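Side-chain contacts in aromatic-amino-acid transaminase TyrB (PDB 4WD2), which probably catalyses the pyridoxal-phosphate-dependent transfer of amino groups between aromatic amino acids and 2-oxo acids: residues A386-D390 with S391-I395; D398-G401 with K402-S406; P72-M76 with V77-A81; K300-A303 with A304-T308. All coordinates share one frame; numbering follows the deposited sequence. Where two conformers were deposited one is given.

Four local contacts illustrate how nearby residues pack and bond around turns and along helices in a class I and II aminotransferase. Along the chain the order is contact 3, contact 4, contact 1, contact 2. Contacts 3 and 4 have centres about 15 Å apart and touch, Leu79 CD2 lying 3.8 Å from Lys300 CD; contact 3 leads into helix 80-91, contact 4 lies on helix 297-307. Contacts 1 and 2, with centres about 16 Å apart, adjoin in sequence and share helix 393-405, the last of the chain. Only contact 3 reaches the second subunit, placing Tyr73 at its pyridoxal-phosphate lysine; contact 2 lies about 53 Å away between centres, across the chain's centre.

Contact 1 of 4, residues A386-D390 with S391-I395; sequences AGLND and SNVGI
The backbone of 386-395 leaves a 3-10 segment at Ala386-Gly387, turns through Asn389 to Asn392 and enters helix 393-405, its bend closed by the carbonyl of Asn389, which accepts from Asn392 N and Val393 N. The second bond, 2.9 Å from Val393 N to Asn389 O, meets the carbonyl almost end-on, whereas Asn392 N comes from well above its plane. The side chain of Asn392 folds back over the turn and spends both ends of its amide there. Its OD1 receives the N-H of Asn389 at 2.9 Å, a straight bond of 167° whose donor nevertheless stands above the amide plane. Its ND2 gives a hydrogen to Gly387 O at 3.1 Å, this time in the carbonyl plane. With chi1 at 63°, CG sits between the backbone N and the carbonyl carbon, which turns the amide back toward 387-389. Asn392 stands just before the helix, at the N-cap, yet its amide does not cap it; it binds the loop instead. The two asparagine amides stack with planes 23° apart, Asn389 OD1 lying 3.6 Å from Asn392 ND2. That OD1 takes a weak bond from Ser391 N; its 2.4 Å approach to Ser391 OG, which also bonds a glycerol, is too short to be relied on in detail. One water links Asp390 O to Gly394 N, extending the turn into the helix. Leu388 CD2 rests 4.4 Å from Val393 CG2, and Leu388 also packs on Met329 and Ile333 of helix 309-338. Asp390 OD1 forms a salt bridge with Arg328 of that helix.

Contact 2 of 4, residues D398-G401 with K402-S406; sequences DAIG and KVLKS
Asp398 and Lys402, one helical turn apart, form a salt bridge in which Lys402 NZ stands 2.8 Å from Asp398 OD2. The ammonium meets that oxygen on its syn side, 24° out of the carboxylate plane. Asp398 sends CG anti to its own N (chi1 -170°), while the lysine runs extended from CG to NZ, so that the two chains cross at a slant and Lys402 CE comes within 3.2 Å of Asp398 OD2. The lysine stem also lies along the backbone, its CG 3.3 Å from Asp398 O. Beneath the ion pair runs the regular i to i+4 bonding of an alpha helix, in which Lys402, Val403, Leu404 and Lys405 give their N-H groups to the carbonyls of Asp398, Ala399, Ile400 and Gly401. The segment belongs to helix 393-405, the last in the chain. Near its C-terminal end, Lys402 O accepts from Ser406 N, and in one of two conformers the serine hydroxyl reaches it too. The apolar pairing falls to Ile400 and Leu404, which run alongside each other in the same direction, Ile400 CG2 being 3.9 Å from Leu404 CD1. Leu404 CG also rests over Ile400 O at 3.4 Å. Ala399, Ile400 and Val403 bear on Leu369 of helix 363-371, while Leu404 packs on Leu361.

Contact 3 of 4, residues P72-M76 with V77-A81; sequences PYLPM and VGLAA
Leu74 reaches across a tight turn toward Gly78 and Leu79. From its CB, 4.4 Å from Gly78 CA, the side chain rises to CG, placed beside the backbone N by a chi1 of -64°, and there divides. Branch CD1 stands 4.1 Å from Leu79 N, beside the backbone that leads into helix 80-91. Branch CD2 ends 3.9 Å from Leu79 CD1, a methyl-to-methyl touch between two chains that meet at an oblique angle. Leu79 supplies its half by sending CG anti to the backbone N. Between the two leucines the chain makes a type I beta turn from Pro75 to Gly78, closed by a hydrogen bond of 2.8 Å from Gly78 N to Pro75 O. The donor lies well above the carbonyl plane, and the bond is bent to 152° at the hydrogen. Gly78 has a positive phi of 89°, and its backbone angles are ones at which a side chain would press on the preceding carbonyl oxygen. The ring of Pro75 lies against the Gly78 carbonyl, its CG and CD each 3.6 Å from Gly78 O, while Pro75 CB sits 4.2 Å from Val77 CG2. After the turn Leu79 takes the N-cap position of helix 80-91, its N bonded to Gln107 OE1. Val77 and Met76 lean on Ala284 of helix 273-288. Just ahead of the turn, Tyr73 OH hydrogen-bonds to the pyridoxal-phosphate-modified lysine of the second subunit, and its ring meets Tyr259 of that subunit edge-to-face, which places this loop at the edge of the partner's active site.

Contact 4 of 4, residues K300-A303 with A304-T308; sequences KVVA and AVLGT
Lys300, Val301, Val302 and Ala303 offer their carbonyl oxygens to the N-H groups of Ala304, Val305, Leu306 and Gly307, satisfying four successive pairs of a helical turn. The straightest bond runs from Leu306 N to Val302 O, 2.9 Å long and 175° at the hydrogen, nearly in line with the carbonyl. By Gly307 the angle has fallen to 140°, the N to Ala303 O distance being 3.0 Å, as the backbone begins to leave the helix. Ala304 O is gripped by Thr308, whose OG1 donates at 2.6 Å in the carbonyl plane, while Thr308 N adds a weak bond of 3.2 Å. Thr308 also stands at the N-cap position of the following helix, but the hydroxyl is turned back to helix 297-307 instead of capping the next one. Leu306 O is taken by Arg312. Among the side chains, Val302 and Leu306 extend in much the same direction, flank to flank, with Val302 CG1 3.7 Å from Leu306 CD1. The valine's CG1 lies anti to its backbone N (chi1 167°), which puts this methyl beside the carbonyl carbon, on the Leu306 side. Leu306 CG also covers the Val302 carbonyl, 3.4 Å from its oxygen. Val302 and Leu306 face helix 80-91 through Tyr82, Ala85 and Leu89, Val301 and Val305 rest on helix 55-65, and Trp315 of helix 309-338 packs on Val305 and Leu306.

Contact 1 of 4, residues A386-D390 with S391-I395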
ATOM      1  N   ALA A 386     -23.694 -10.921  -9.603  1.00 11.76           N
ATOM      2  CA  ALA A 386     -23.803 -11.019  -8.147  1.00 11.87           C
ATOM      3  C   ALA A 386     -24.812 -10.012  -7.580  1.00 12.51           C
ATOM      4  O   ALA A 386     -25.265 -10.150  -6.441  1.00 14.94           O
ATOM      5  CB  ALA A 386     -22.438 -10.823  -7.501  1.00 12.33           C
ATOM      6  N   GLY A 387     -25.170  -9.010  -8.376  1.00 10.81           N
ATOM      7  CA  GLY A 387     -26.173  -8.035  -7.972  1.00 11.17           C
ATOM      8  C   GLY A 387     -27.595  -8.562  -8.064  1.00 12.79           C
ATOM      9  O   GLY A 387     -28.545  -7.919  -7.605  1.00 12.49           O
ATOM     10  N   LEU A 388     -27.733  -9.744  -8.663  1.00 13.16           N
ATOM     11  CA  LEU A 388     -29.018 -10.420  -8.794  1.00 12.19           C
ATOM     12  C   LEU A 388     -29.365 -11.242  -7.557  1.00 12.30           C
ATOM     13  O   LEU A 388     -28.517 -11.930  -6.998  1.00  9.64           O
ATOM     14  CB  LEU A 388     -29.013 -11.332 -10.024  1.00 11.56           C
ATOM     15  CG  LEU A 388     -28.869 -10.657 -11.389  1.00 11.22           C
ATOM     16  CD1 LEU A 388     -28.599 -11.690 -12.468  1.00 10.60           C
ATOM     17  CD2 LEU A 388     -30.129  -9.876 -11.709  1.00 12.31           C
ATOM     18  N   ASN A 389     -30.623 -11.172  -7.142  1.00 12.83           N
ATOM     19  CA  ASN A 389     -31.131 -12.022  -6.077  1.00 13.07           C
ATOM     20  C   ASN A 389     -32.597 -12.312  -6.351  1.00 12.99           C
ATOM     21  O   ASN A 389     -33.129 -11.875  -7.370  1.00 12.53           O
ATOM     22  CB  ASN A 389     -30.938 -11.367  -4.706  1.00 13.48           C
ATOM     23  CG  ASN A 389     -31.429  -9.930  -4.670  1.00 12.71           C
ATOM     24  OD1 ASN A 389     -32.606  -9.669  -4.892  1.00 14.14           O
ATOM     25  ND2 ASN A 389     -30.530  -8.995  -4.385  1.00 11.19           N
ATOM     26  N   ASP A 390     -33.256 -13.040  -5.456  1.00 14.57           N
ATOM     27  CA  ASP A 390     -34.652 -13.401  -5.684  1.00 15.41           C
ATOM     28  C   ASP A 390     -35.554 -12.173  -5.748  1.00 14.88           C
ATOM     29  O   ASP A 390     -36.615 -12.215  -6.359  1.00 13.70           O
ATOM     30  CB  ASP A 390     -35.147 -14.356  -4.599  1.00 17.12           C
ATOM     31  CG  ASP A 390     -34.666 -15.772  -4.811  1.00 20.19           C
ATOM     32  OD1 ASP A 390     -34.451 -16.159  -5.980  1.00 20.88           O
ATOM     33  OD2 ASP A 390     -34.499 -16.496  -3.812  1.00 21.86           O
ATOM     34  N   SER A 391     -35.126 -11.077  -5.129  1.00 15.00           N
ATOM     35  CA  SER A 391     -35.946  -9.871  -5.110  1.00 15.23           C
ATOM     36  C   SER A 391     -35.981  -9.170  -6.470  1.00 15.73           C
ATOM     37  O   SER A 391     -36.922  -8.429  -6.751  1.00 15.99           O
ATOM     38  CB  SER A 391     -35.449  -8.887  -4.049  1.00 15.90           C
ATOM     39  OG  SER A 391     -34.380  -8.097  -4.555  1.00 15.75           O
ATOM     40  N   ASN A 392     -34.978  -9.399  -7.320  1.00 13.97           N
ATOM     41  CA  ASN A 392     -34.902  -8.631  -8.563  1.00 14.20           C
ATOM     42  C   ASN A 392     -34.649  -9.401  -9.867  1.00 13.77           C
ATOM     43  O   ASN A 392     -34.736  -8.815 -10.948  1.00 14.92           O
ATOM     44  CB  ASN A 392     -33.824  -7.544  -8.423  1.00 14.83           C
ATOM     45  CG  ASN A 392     -32.425  -8.114  -8.212  1.00 14.60           C
ATOM     46  OD1 ASN A 392     -32.098  -9.210  -8.680  1.00 15.01           O
ATOM     47  ND2 ASN A 392     -31.589  -7.361  -7.505  1.00 13.82           N
ATOM     48  N   VAL A 393     -34.326 -10.689  -9.788  1.00 13.31           N
ATOM     49  CA  VAL A 393     -33.919 -11.413 -10.993  1.00 13.86           C
ATOM     50  C   VAL A 393     -35.074 -11.517 -12.004  1.00 14.02           C
ATOM     51  O   VAL A 393     -34.847 -11.469 -13.211  1.00 13.73           O
ATOM     52  CB  VAL A 393     -33.358 -12.825 -10.655  1.00 14.91           C
ATOM     53  CG1 VAL A 393     -34.429 -13.729 -10.067  1.00 15.61           C
ATOM     54  CG2 VAL A 393     -32.709 -13.462 -11.887  1.00 14.29           C
ATOM     55  N   GLY A 394     -36.306 -11.622 -11.519  1.00 13.72           N
ATOM     56  CA  GLY A 394     -37.455 -11.615 -12.402  1.00 15.72           C
ATOM     57  C   GLY A 394     -37.626 -10.268 -13.084  1.00 16.83           C
ATOM     58  O   GLY A 394     -37.895 -10.204 -14.283  1.00 18.35           O
ATOM     59  N   ILE A 395     -37.472  -9.195 -12.308  1.00 16.65           N
ATOM     60  CA  ILE A 395     -37.570  -7.824 -12.804  1.00 16.29           C
ATOM     61  C   ILE A 395     -36.535  -7.573 -13.897  1.00 15.03           C
ATOM     62  O   ILE A 395     -36.840  -7.008 -14.944  1.00 14.57           O
ATOM     63  CB  ILE A 395     -37.378  -6.809 -11.654  1.00 16.67           C
ATOM     64  CG1 ILE A 395     -38.625  -6.768 -10.767  1.00 16.91           C
ATOM     65  CG2 ILE A 395     -37.053  -5.419 -12.190  1.00 17.59           C
ATOM     66  CD1 ILE A 395     -38.453  -5.927  -9.519  1.00 17.89           C
TER
HETATM   67  O   HOH W   1     -37.457 -12.401  -8.760  1.00 15.74           O

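Contact 2 of 4, residues D398-G401 with K402-S406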
ATOM      1  N   ASP A 398     -37.173  -9.733 -17.173  1.00 15.67           N
ATOM      2  CA  ASP A 398     -38.299  -9.134 -17.883  1.00 18.50           C
ATOM      3  C   ASP A 398     -37.844  -7.897 -18.658  1.00 16.65           C
ATOM      4  O   ASP A 398     -38.146  -7.738 -19.839  1.00 15.98           O
ATOM      5  CB  ASP A 398     -39.404  -8.771 -16.892  1.00 22.08           C
ATOM      6  CG  ASP A 398     -40.696  -8.381 -17.569  1.00 26.62           C
ATOM      7  OD1 ASP A 398     -41.280  -9.236 -18.272  1.00 28.03           O
ATOM      8  OD2 ASP A 398     -41.142  -7.230 -17.380  1.00 27.80           O
ATOM      9  N   ALA A 399     -37.109  -7.029 -17.971  1.00 15.89           N
ATOM     10  CA  ALA A 399     -36.566  -5.808 -18.554  1.00 15.67           C
ATOM     11  C   ALA A 399     -35.685  -6.088 -19.778  1.00 14.82           C
ATOM     12  O   ALA A 399     -35.938  -5.576 -20.865  1.00 14.62           O
ATOM     13  CB  ALA A 399     -35.773  -5.027 -17.488  1.00 14.05           C
ATOM     14  N   ILE A 400     -34.653  -6.905 -19.594  1.00 14.98           N
ATOM     15  CA  ILE A 400     -33.718  -7.228 -20.668  1.00 14.65           C
ATOM     16  C   ILE A 400     -34.411  -7.973 -21.812  1.00 15.78           C
ATOM     17  O   ILE A 400     -34.145  -7.710 -22.988  1.00 15.46           O
ATOM     18  CB  ILE A 400     -32.531  -8.061 -20.133  1.00 14.17           C
ATOM     19  CG1 ILE A 400     -31.687  -7.217 -19.178  1.00 13.85           C
ATOM     20  CG2 ILE A 400     -31.659  -8.577 -21.267  1.00 14.03           C
ATOM     21  CD1 ILE A 400     -30.484  -7.952 -18.641  1.00 13.63           C
ATOM     22  N   GLY A 401     -35.314  -8.889 -21.465  1.00 16.61           N
ATOM     23  CA  GLY A 401     -36.098  -9.603 -22.458  1.00 16.56           C
ATOM     24  C   GLY A 401     -36.895  -8.664 -23.345  1.00 17.72           C
ATOM     25  O   GLY A 401     -36.901  -8.811 -24.564  1.00 18.61           O
ATOM     26  N   LYS A 402     -37.565  -7.689 -22.735  1.00 18.12           N
ATOM     27  CA  LYS A 402     -38.335  -6.701 -23.491  1.00 17.30           C
ATOM     28  C   LYS A 402     -37.436  -5.837 -24.371  1.00 16.55           C
ATOM     29  O   LYS A 402     -37.762  -5.582 -25.527  1.00 16.04           O
ATOM     30  CB  LYS A 402     -39.146  -5.811 -22.550  1.00 17.25           C
ATOM     31  CG  LYS A 402     -40.348  -6.500 -21.932  1.00 17.17           C
ATOM     32  CD  LYS A 402     -41.050  -5.588 -20.950  1.00 18.19           C
ATOM     33  CE  LYS A 402     -42.223  -6.284 -20.286  1.00 19.75           C
ATOM     34  NZ  LYS A 402     -42.682  -5.541 -19.077  1.00 21.87           N
ATOM     35  N   VAL A 403     -36.304  -5.393 -23.828  1.00 16.54           N
ATOM     36  CA  VAL A 403     -35.391  -4.546 -24.593  1.00 17.57           C
ATOM     37  C   VAL A 403     -34.801  -5.308 -25.785  1.00 18.83           C
ATOM     38  O   VAL A 403     -34.766  -4.789 -26.904  1.00 21.24           O
ATOM     39  CB  VAL A 403     -34.251  -3.990 -23.706  1.00 15.30           C
ATOM     40  CG1 VAL A 403     -33.220  -3.268 -24.552  1.00 12.42           C
ATOM     41  CG2 VAL A 403     -34.817  -3.045 -22.653  1.00 14.17           C
ATOM     42  N   LEU A 404     -34.363  -6.542 -25.556  1.00 17.68           N
ATOM     43  CA  LEU A 404     -33.826  -7.361 -26.641  1.00 18.89           C
ATOM     44  C   LEU A 404     -34.884  -7.661 -27.708  1.00 18.70           C
ATOM     45  O   LEU A 404     -34.611  -7.571 -28.904  1.00 19.17           O
ATOM     46  CB  LEU A 404     -33.256  -8.678 -26.101  1.00 19.93           C
ATOM     47  CG  LEU A 404     -31.909  -8.682 -25.367  1.00 19.30           C
ATOM     48  CD1 LEU A 404     -31.583 -10.078 -24.868  1.00 19.26           C
ATOM     49  CD2 LEU A 404     -30.797  -8.172 -26.268  1.00 20.51           C
ATOM     50  N   LYS A 405     -36.087  -8.021 -27.272  1.00 18.44           N
ATOM     51  CA  LYS A 405     -37.162  -8.382 -28.194  1.00 20.32           C
ATOM     52  C   LYS A 405     -37.577  -7.216 -29.079  1.00 22.05           C
ATOM     53  O   LYS A 405     -37.815  -7.382 -30.274  1.00 23.19           O
ATOM     54  CB  LYS A 405     -38.378  -8.894 -27.419  1.00 20.20           C
ATOM     55  CG  LYS A 405     -39.562  -9.256 -28.295  1.00 21.71           C
ATOM     56  CD  LYS A 405     -39.247 -10.438 -29.202  1.00 23.44           C
ATOM     57  CE  LYS A 405     -40.428 -10.766 -30.088  1.00 25.17           C
ATOM     58  NZ  LYS A 405     -40.224 -12.023 -30.865  1.00 26.70           N
ATOM     59  N   SER A 406     -37.654  -6.030 -28.482  1.00 22.74           N
ATOM     60  CA  SER A 406     -38.070  -4.823 -29.195  0.55 24.71           C
ATOM     61  C   SER A 406     -37.092  -4.456 -30.307  1.00 26.41           C
ATOM     62  O   SER A 406     -37.395  -3.633 -31.167  1.00 26.71           O
ATOM     63  CB  SER A 406     -38.213  -3.656 -28.220  0.55 23.81           C
ATOM     64  OG  SER A 406     -39.214  -3.924 -27.254  0.55 23.47           O
TER

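Contact 3 of 4, residues P72-M76 with V77-A81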
ATOM      1  N   PRO A  72       4.489  -4.198  15.549  1.00 15.38           N
ATOM      2  CA  PRO A  72       5.757  -3.841  14.908  1.00 15.33           C
ATOM      3  C   PRO A  72       5.686  -3.955  13.390  1.00 13.54           C
ATOM      4  O   PRO A  72       4.738  -4.542  12.857  1.00 11.12           O
ATOM      5  CB  PRO A  72       6.738  -4.868  15.483  1.00 15.11           C
ATOM      6  CG  PRO A  72       5.882  -6.065  15.740  1.00 16.31           C
ATOM      7  CD  PRO A  72       4.571  -5.502  16.231  1.00 16.54           C
ATOM      8  N   TYR A  73       6.678  -3.387  12.710  1.00 13.15           N
ATOM      9  CA  TYR A  73       6.779  -3.525  11.265  1.00 13.42           C
ATOM     10  C   TYR A  73       6.869  -4.994  10.888  1.00 14.68           C
ATOM     11  O   TYR A  73       7.605  -5.762  11.516  1.00 10.52           O
ATOM     12  CB  TYR A  73       8.008  -2.789  10.712  1.00 13.10           C
ATOM     13  CG  TYR A  73       7.972  -1.279  10.791  1.00 13.08           C
ATOM     14  CD1 TYR A  73       7.112  -0.542   9.992  1.00 10.45           C
ATOM     15  CD2 TYR A  73       8.837  -0.587  11.635  1.00 11.02           C
ATOM     16  CE1 TYR A  73       7.088   0.832  10.048  1.00 10.78           C
ATOM     17  CE2 TYR A  73       8.823   0.796  11.694  1.00 11.34           C
ATOM     18  CZ  TYR A  73       7.943   1.497  10.900  1.00 11.71           C
ATOM     19  OH  TYR A  73       7.916   2.862  10.946  1.00 11.67           O
ATOM     20  N   LEU A  74       6.112  -5.374   9.868  1.00 14.68           N
ATOM     21  CA  LEU A  74       6.258  -6.675   9.232  1.00 13.38           C
ATOM     22  C   LEU A  74       7.474  -6.630   8.313  1.00 12.47           C
ATOM     23  O   LEU A  74       7.955  -5.541   7.992  1.00 11.30           O
ATOM     24  CB  LEU A  74       4.994  -7.041   8.439  1.00 13.22           C
ATOM     25  CG  LEU A  74       3.660  -7.236   9.174  1.00 14.44           C
ATOM     26  CD1 LEU A  74       2.566  -7.650   8.197  1.00  9.41           C
ATOM     27  CD2 LEU A  74       3.792  -8.265  10.284  1.00 14.74           C
ATOM     28  N   PRO A  75       7.979  -7.808   7.889  1.00 12.30           N
ATOM     29  CA  PRO A  75       8.986  -7.857   6.822  1.00 11.02           C
ATOM     30  C   PRO A  75       8.464  -7.219   5.537  1.00 10.93           C
ATOM     31  O   PRO A  75       7.253  -7.152   5.356  1.00 10.61           O
ATOM     32  CB  PRO A  75       9.216  -9.357   6.620  1.00 11.13           C
ATOM     33  CG  PRO A  75       8.811  -9.983   7.902  1.00 11.01           C
ATOM     34  CD  PRO A  75       7.687  -9.151   8.429  1.00 12.39           C
ATOM     35  N   MET A  76       9.355  -6.770   4.661  1.00 10.61           N
ATOM     36  CA  MET A  76       8.947  -6.214   3.367  1.00 11.59           C
ATOM     37  C   MET A  76       7.998  -7.148   2.617  1.00 12.25           C
ATOM     38  O   MET A  76       7.042  -6.698   1.991  1.00 11.23           O
ATOM     39  CB  MET A  76      10.176  -5.913   2.498  1.00 11.60           C
ATOM     40  CG  MET A  76      10.999  -4.722   2.989  1.00 11.83           C
ATOM     41  SD  MET A  76      12.487  -4.420   2.004  1.00 21.26           S
ATOM     42  CE  MET A  76      13.488  -5.823   2.488  1.00 34.58           C
ATOM     43  N   VAL A  77       8.251  -8.452   2.701  1.00 13.02           N
ATOM     44  CA  VAL A  77       7.426  -9.436   1.997  1.00 12.70           C
ATOM     45  C   VAL A  77       6.169  -9.801   2.778  1.00 12.61           C
ATOM     46  O   VAL A  77       5.359 -10.590   2.318  1.00 13.58           O
ATOM     47  CB  VAL A  77       8.219 -10.725   1.697  1.00 12.13           C
ATOM     48  CG1 VAL A  77       9.339 -10.432   0.721  1.00 12.24           C
ATOM     49  CG2 VAL A  77       8.764 -11.324   2.986  1.00 11.84           C
ATOM     50  N   GLY A  78       6.007  -9.226   3.964  1.00 13.87           N
ATOM     51  CA  GLY A  78       4.835  -9.495   4.776  1.00 11.18           C
ATOM     52  C   GLY A  78       4.965 -10.673   5.720  1.00 10.72           C
ATOM     53  O   GLY A  78       6.053 -11.217   5.931  1.00 10.10           O
ATOM     54  N   LEU A  79       3.830 -11.064   6.288  1.00 11.77           N
ATOM     55  CA  LEU A  79       3.755 -12.133   7.280  1.00 14.89           C
ATOM     56  C   LEU A  79       4.096 -13.507   6.692  1.00 15.52           C
ATOM     57  O   LEU A  79       3.507 -13.921   5.691  1.00 14.19           O
ATOM     58  CB  LEU A  79       2.351 -12.151   7.892  1.00 17.85           C
ATOM     59  CG  LEU A  79       2.124 -12.786   9.262  1.00 21.11           C
ATOM     60  CD1 LEU A  79       2.883 -12.014  10.328  1.00 21.02           C
ATOM     61  CD2 LEU A  79       0.626 -12.829   9.580  1.00 22.48           C
ATOM     62  N   ALA A  80       5.029 -14.213   7.328  1.00 14.11           N
ATOM     63  CA  ALA A  80       5.507 -15.499   6.830  1.00 14.24           C
ATOM     64  C   ALA A  80       4.397 -16.537   6.736  1.00 12.81           C
ATOM     65  O   ALA A  80       4.322 -17.283   5.759  1.00 11.50           O
ATOM     66  CB  ALA A  80       6.638 -16.022   7.710  1.00 16.45           C
ATOM     67  N   ALA A  81       3.549 -16.594   7.760  1.00 12.08           N
ATOM     68  CA  ALA A  81       2.440 -17.540   7.794  1.00 13.58           C
ATOM     69  C   ALA A  81       1.429 -17.246   6.687  1.00 13.61           C
ATOM     70  O   ALA A  81       0.896 -18.168   6.064  1.00 15.06           O
ATOM     71  CB  ALA A  81       1.761 -17.517   9.157  1.00 15.45           C
TER

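Contact 4 of 4, residues K300-A303 with A304-T308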
ATOM      1  N   LYS A 300      -3.453 -11.010   9.132  1.00 13.33           N
ATOM      2  CA  LYS A 300      -3.690 -11.860  10.296  1.00 13.84           C
ATOM      3  C   LYS A 300      -5.018 -12.590  10.172  1.00 11.89           C
ATOM      4  O   LYS A 300      -5.106 -13.770  10.494  1.00 12.22           O
ATOM      5  CB  LYS A 300      -3.671 -11.043  11.592  1.00 17.27           C
ATOM      6  CG  LYS A 300      -2.288 -10.631  12.075  1.00 22.10           C
ATOM      7  CD  LYS A 300      -1.448 -11.819  12.538  1.00 26.01           C
ATOM      8  CE  LYS A 300      -0.302 -11.359  13.435  1.00 29.24           C
ATOM      9  NZ  LYS A 300       0.714 -12.428  13.685  1.00 30.08           N
ATOM     10  N   VAL A 301      -6.048 -11.882   9.709  1.00 10.59           N
ATOM     11  CA  VAL A 301      -7.372 -12.476   9.527  1.00 10.72           C
ATOM     12  C   VAL A 301      -7.318 -13.585   8.487  1.00 11.89           C
ATOM     13  O   VAL A 301      -7.785 -14.701   8.729  1.00 13.65           O
ATOM     14  CB  VAL A 301      -8.431 -11.428   9.092  1.00 12.15           C
ATOM     15  CG1 VAL A 301      -9.727 -12.117   8.683  1.00 13.57           C
ATOM     16  CG2 VAL A 301      -8.693 -10.427  10.207  1.00 11.91           C
ATOM     17  N   VAL A 302      -6.749 -13.274   7.328  1.00 10.21           N
ATOM     18  CA  VAL A 302      -6.640 -14.248   6.252  1.00  9.96           C
ATOM     19  C   VAL A 302      -5.796 -15.452   6.676  1.00  9.38           C
ATOM     20  O   VAL A 302      -6.189 -16.597   6.450  1.00  8.97           O
ATOM     21  CB  VAL A 302      -6.045 -13.611   4.978  1.00  9.90           C
ATOM     22  CG1 VAL A 302      -5.640 -14.685   3.976  1.00  7.47           C
ATOM     23  CG2 VAL A 302      -7.044 -12.631   4.359  1.00  9.78           C
ATOM     24  N   ALA A 303      -4.647 -15.198   7.296  1.00  9.81           N
ATOM     25  CA  ALA A 303      -3.781 -16.285   7.752  1.00 10.41           C
ATOM     26  C   ALA A 303      -4.478 -17.162   8.800  1.00 11.81           C
ATOM     27  O   ALA A 303      -4.310 -18.382   8.810  1.00 12.62           O
ATOM     28  CB  ALA A 303      -2.478 -15.732   8.307  1.00 11.51           C
ATOM     29  N   ALA A 304      -5.261 -16.538   9.673  1.00 11.34           N
ATOM     30  CA  ALA A 304      -5.994 -17.278  10.692  1.00 12.56           C
ATOM     31  C   ALA A 304      -7.074 -18.155  10.066  1.00 11.20           C
ATOM     32  O   ALA A 304      -7.295 -19.279  10.501  1.00 11.56           O
ATOM     33  CB  ALA A 304      -6.605 -16.321  11.715  1.00 13.32           C
ATOM     34  N   VAL A 305      -7.748 -17.645   9.038  1.00 11.08           N
ATOM     35  CA  VAL A 305      -8.801 -18.411   8.384  1.00 10.69           C
ATOM     36  C   VAL A 305      -8.214 -19.585   7.605  1.00 10.38           C
ATOM     37  O   VAL A 305      -8.649 -20.725   7.763  1.00 10.74           O
ATOM     38  CB  VAL A 305      -9.643 -17.528   7.442  1.00  9.78           C
ATOM     39  CG1 VAL A 305     -10.521 -18.392   6.565  1.00 10.35           C
ATOM     40  CG2 VAL A 305     -10.491 -16.545   8.244  1.00 10.20           C
ATOM     41  N   LEU A 306      -7.207 -19.314   6.781  1.00  9.96           N
ATOM     42  CA  LEU A 306      -6.608 -20.358   5.953  1.00 10.95           C
ATOM     43  C   LEU A 306      -5.858 -21.421   6.762  1.00 12.29           C
ATOM     44  O   LEU A 306      -5.816 -22.582   6.363  1.00 13.08           O
ATOM     45  CB  LEU A 306      -5.654 -19.739   4.927  1.00 11.52           C
ATOM     46  CG  LEU A 306      -6.266 -18.831   3.864  1.00 11.38           C
ATOM     47  CD1 LEU A 306      -5.174 -18.263   2.988  1.00 10.97           C
ATOM     48  CD2 LEU A 306      -7.294 -19.595   3.029  1.00 12.31           C
ATOM     49  N   GLY A 307      -5.276 -21.027   7.891  1.00 13.30           N
ATOM     50  CA  GLY A 307      -4.438 -21.922   8.675  1.00 14.05           C
ATOM     51  C   GLY A 307      -5.109 -22.626   9.843  1.00 15.98           C
ATOM     52  O   GLY A 307      -4.498 -23.465  10.505  1.00 17.45           O
ATOM     53  N   THR A 308      -6.362 -22.281  10.108  1.00 15.08           N
ATOM     54  CA  THR A 308      -7.140 -22.945  11.148  1.00 15.44           C
ATOM     55  C   THR A 308      -8.200 -23.834  10.495  1.00 16.07           C
ATOM     56  O   THR A 308      -9.170 -23.323   9.932  1.00 15.21           O
ATOM     57  CB  THR A 308      -7.827 -21.929  12.082  1.00 14.60           C
ATOM     58  OG1 THR A 308      -6.879 -20.940  12.505  1.00 14.29           O
ATOM     59  CG2 THR A 308      -8.433 -22.630  13.298  1.00 13.82           C
TER